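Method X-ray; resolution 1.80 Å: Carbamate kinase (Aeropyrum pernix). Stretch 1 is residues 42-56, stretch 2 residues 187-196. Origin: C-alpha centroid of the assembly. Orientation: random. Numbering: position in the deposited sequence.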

# COMPACT_ATOMS: atom_id res chain seq x y z
N VAL A 42 -22.59 7.80 -8.82
CA VAL A 42 -23.15 7.53 -7.51
C VAL A 42 -22.89 8.68 -6.54
O VAL A 42 -23.77 9.07 -5.77
CB VAL A 42 -22.56 6.23 -6.93
CG1 VAL A 42 -22.96 6.08 -5.47
CG2 VAL A 42 -23.06 5.05 -7.74
N LEU A 43 -21.67 9.23 -6.56
CA LEU A 43 -21.32 10.35 -5.69
C LEU A 43 -22.12 11.58 -6.10
O LEU A 43 -22.46 12.41 -5.26
CB LEU A 43 -19.82 10.66 -5.80
CG LEU A 43 -18.84 9.84 -4.95
CD1 LEU A 43 -19.07 8.36 -5.16
CD2 LEU A 43 -17.42 10.22 -5.31
N ALA A 44 -22.42 11.68 -7.39
CA ALA A 44 -23.20 12.80 -7.89
C ALA A 44 -24.60 12.75 -7.29
O ALA A 44 -25.20 13.79 -7.01
CB ALA A 44 -23.28 12.74 -9.42
N ASP A 45 -25.12 11.54 -7.09
CA ASP A 45 -26.45 11.38 -6.52
C ASP A 45 -26.51 11.67 -5.02
O ASP A 45 -27.56 11.49 -4.39
CB ASP A 45 -27.00 9.98 -6.82
CG ASP A 45 -27.22 9.74 -8.30
OD1 ASP A 45 -27.63 10.69 -9.00
OD2 ASP A 45 -26.99 8.61 -8.77
N GLY A 46 -25.39 12.11 -4.45
CA GLY A 46 -25.36 12.45 -3.04
C GLY A 46 -24.81 11.45 -2.03
O GLY A 46 -24.74 11.76 -0.84
N TRP A 47 -24.42 10.27 -2.49
CA TRP A 47 -23.90 9.25 -1.58
C TRP A 47 -22.46 9.46 -1.14
O TRP A 47 -21.64 10.00 -1.89
CB TRP A 47 -23.97 7.85 -2.23
CG TRP A 47 -25.33 7.23 -2.28
CD1 TRP A 47 -26.20 7.25 -3.33
CD2 TRP A 47 -25.97 6.47 -1.24
NE1 TRP A 47 -27.34 6.54 -3.01
CE2 TRP A 47 -27.22 6.06 -1.73
CE3 TRP A 47 -25.60 6.10 0.06
CZ2 TRP A 47 -28.12 5.29 -0.98
CZ3 TRP A 47 -26.48 5.34 0.82
CH2 TRP A 47 -27.73 4.94 0.29
N ARG A 48 -22.17 9.06 0.09
CA ARG A 48 -20.81 9.10 0.62
C ARG A 48 -20.49 7.61 0.56
O ARG A 48 -21.38 6.78 0.77
CB ARG A 48 -20.76 9.60 2.06
CG ARG A 48 -21.04 11.10 2.21
CD ARG A 48 -20.69 11.60 3.61
NE ARG A 48 -19.26 11.82 3.81
CZ ARG A 48 -18.54 12.77 3.22
NH1 ARG A 48 -19.13 13.61 2.37
NH2 ARG A 48 -17.25 12.89 3.47
N SER A 49 -19.25 7.25 0.26
CA SER A 49 -18.94 5.83 0.16
C SER A 49 -17.59 5.37 0.65
O SER A 49 -16.65 6.16 0.79
CB SER A 49 -19.07 5.40 -1.30
OG SER A 49 -18.10 6.05 -2.10
N VAL A 50 -17.53 4.08 0.93
CA VAL A 50 -16.31 3.39 1.33
C VAL A 50 -16.33 2.27 0.31
O VAL A 50 -17.21 1.41 0.32
CB VAL A 50 -16.41 2.81 2.75
CG1 VAL A 50 -15.16 1.98 3.05
CG2 VAL A 50 -16.52 3.94 3.77
N ILE A 51 -15.36 2.32 -0.60
CA ILE A 51 -15.25 1.35 -1.68
C ILE A 51 -14.25 0.25 -1.38
O ILE A 51 -13.09 0.52 -1.10
CB ILE A 51 -14.81 2.07 -2.97
CG1 ILE A 51 -15.77 3.22 -3.28
CG2 ILE A 51 -14.73 1.08 -4.13
CD1 ILE A 51 -15.27 4.17 -4.34
N THR A 52 -14.71 -1.00 -1.43
CA THR A 52 -13.83 -2.13 -1.19
C THR A 52 -13.68 -2.88 -2.51
O THR A 52 -14.39 -2.58 -3.48
CB THR A 52 -14.39 -3.09 -0.13
OG1 THR A 52 -15.56 -3.73 -0.64
CG2 THR A 52 -14.75 -2.33 1.14
N HIS A 53 -12.79 -3.86 -2.54
CA HIS A 53 -12.56 -4.63 -3.76
C HIS A 53 -11.84 -5.93 -3.46
O HIS A 53 -11.30 -6.11 -2.37
CB HIS A 53 -11.70 -3.81 -4.73
CG HIS A 53 -10.35 -3.45 -4.17
ND1 HIS A 53 -9.27 -4.31 -4.20
CD2 HIS A 53 -9.91 -2.31 -3.58
CE1 HIS A 53 -8.23 -3.71 -3.65
NE2 HIS A 53 -8.59 -2.50 -3.26
N GLY A 54 -11.83 -6.84 -4.43
CA GLY A 54 -11.14 -8.11 -4.26
C GLY A 54 -9.71 -7.97 -4.75
O GLY A 54 -9.30 -6.89 -5.17
N ASN A 55 -8.94 -9.05 -4.71
CA ASN A 55 -7.55 -9.00 -5.16
C ASN A 55 -7.06 -10.37 -5.65
O ASN A 55 -5.86 -10.62 -5.70
CB ASN A 55 -6.64 -8.53 -4.01
CG ASN A 55 -6.50 -9.58 -2.93
OD1 ASN A 55 -7.27 -10.54 -2.88
ND2 ASN A 55 -5.52 -9.40 -2.05
N GLY A 56 -8.00 -11.24 -6.01
CA GLY A 56 -7.64 -12.58 -6.45
C GLY A 56 -6.51 -12.71 -7.47
O GLY A 56 -5.45 -13.28 -7.16
N PRO A 187 -15.87 11.94 0.45
CA PRO A 187 -17.05 11.20 -0.00
C PRO A 187 -16.72 9.87 -0.68
O PRO A 187 -17.60 9.06 -0.93
CB PRO A 187 -17.72 12.19 -0.96
CG PRO A 187 -16.54 12.89 -1.57
CD PRO A 187 -15.67 13.16 -0.36
N ALA A 188 -15.44 9.67 -0.97
CA ALA A 188 -14.98 8.43 -1.60
C ALA A 188 -13.70 7.96 -0.91
O ALA A 188 -12.68 8.65 -0.93
CB ALA A 188 -14.72 8.65 -3.08
N VAL A 189 -13.78 6.79 -0.29
CA VAL A 189 -12.65 6.20 0.43
C VAL A 189 -12.47 4.76 -0.04
O VAL A 189 -13.45 4.02 -0.12
CB VAL A 189 -12.91 6.18 1.96
CG1 VAL A 189 -11.79 5.44 2.68
CG2 VAL A 189 -13.04 7.61 2.49
N VAL A 190 -11.24 4.38 -0.35
CA VAL A 190 -10.96 3.01 -0.78
C VAL A 190 -10.35 2.28 0.42
O VAL A 190 -9.40 2.76 1.03
CB VAL A 190 -9.94 2.97 -1.95
CG1 VAL A 190 -9.60 1.53 -2.31
CG2 VAL A 190 -10.53 3.68 -3.16
N ALA A 191 -10.92 1.12 0.76
CA ALA A 191 -10.40 0.38 1.90
C ALA A 191 -10.71 -1.11 1.83
O ALA A 191 -11.43 -1.57 0.94
CB ALA A 191 -10.96 0.97 3.20
N LEU A 192 -10.16 -1.84 2.79
CA LEU A 192 -10.37 -3.28 2.90
C LEU A 192 -10.09 -4.01 1.59
O LEU A 192 -10.79 -4.94 1.22
CB LEU A 192 -11.82 -3.54 3.36
CG LEU A 192 -12.09 -4.73 4.28
CD1 LEU A 192 -11.07 -4.75 5.41
CD2 LEU A 192 -13.50 -4.64 4.83
N GLY A 193 -9.03 -3.59 0.89
CA GLY A 193 -8.69 -4.23 -0.36
C GLY A 193 -8.39 -5.71 -0.20
O GLY A 193 -7.66 -6.10 0.71
N GLY A 194 -8.96 -6.53 -1.07
CA GLY A 194 -8.71 -7.97 -1.04
C GLY A 194 -9.35 -8.65 0.17
O GLY A 194 -9.11 -9.81 0.48
N GLY A 195 -10.18 -7.88 0.91
CA GLY A 195 -10.83 -8.45 2.09
C GLY A 195 -10.07 -8.10 3.37
O GLY A 195 -10.48 -8.42 4.48
N GLY A 196 -8.90 -7.46 3.19
CA GLY A 196 -8.13 -7.02 4.34
C GLY A 196 -6.94 -7.95 4.65
O GLY A 196 -6.92 -9.11 4.25

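The strands that begin at R48 and A188 lie side by side and parallel, and the backbone supplies most of the bonding. S49 and I51 each use both of their main-chain polar groups. S49 N donates to P187 O at 2.7 Å, and S49 O accepts from V189 N at 3.1 Å. I51 N donates to V189 O at 2.6 Å, and I51 O accepts from A191 N at 2.9 Å. P187 O is shared, since S49 OG also donates to it at 3.3 Å.

Side chains alternate across the sheet. V50 and V189 lie on one face; S49, I51, A188 and V190 lie on the other. There L43, from the preceding helix, packs its CD2 3.8 Å from A188 CB. The R48 guanidinium lies with one face over P187 CA; its NE and NH2 are bonded elsewhere in the structure.

Further along, G194 N donates to H53 O at 2.7 Å. H53 ND1 donates to G54 O at 2.8 Å, a bond that ties the imidazole to its own stretch. G193 CA sits over the ring face, 3.4 Å from H53 CE1. Glycine suits this place: a CB on G193 would clash with H53 NE2, and one on G194 with N55 ND2. H53 N is buried without a partner.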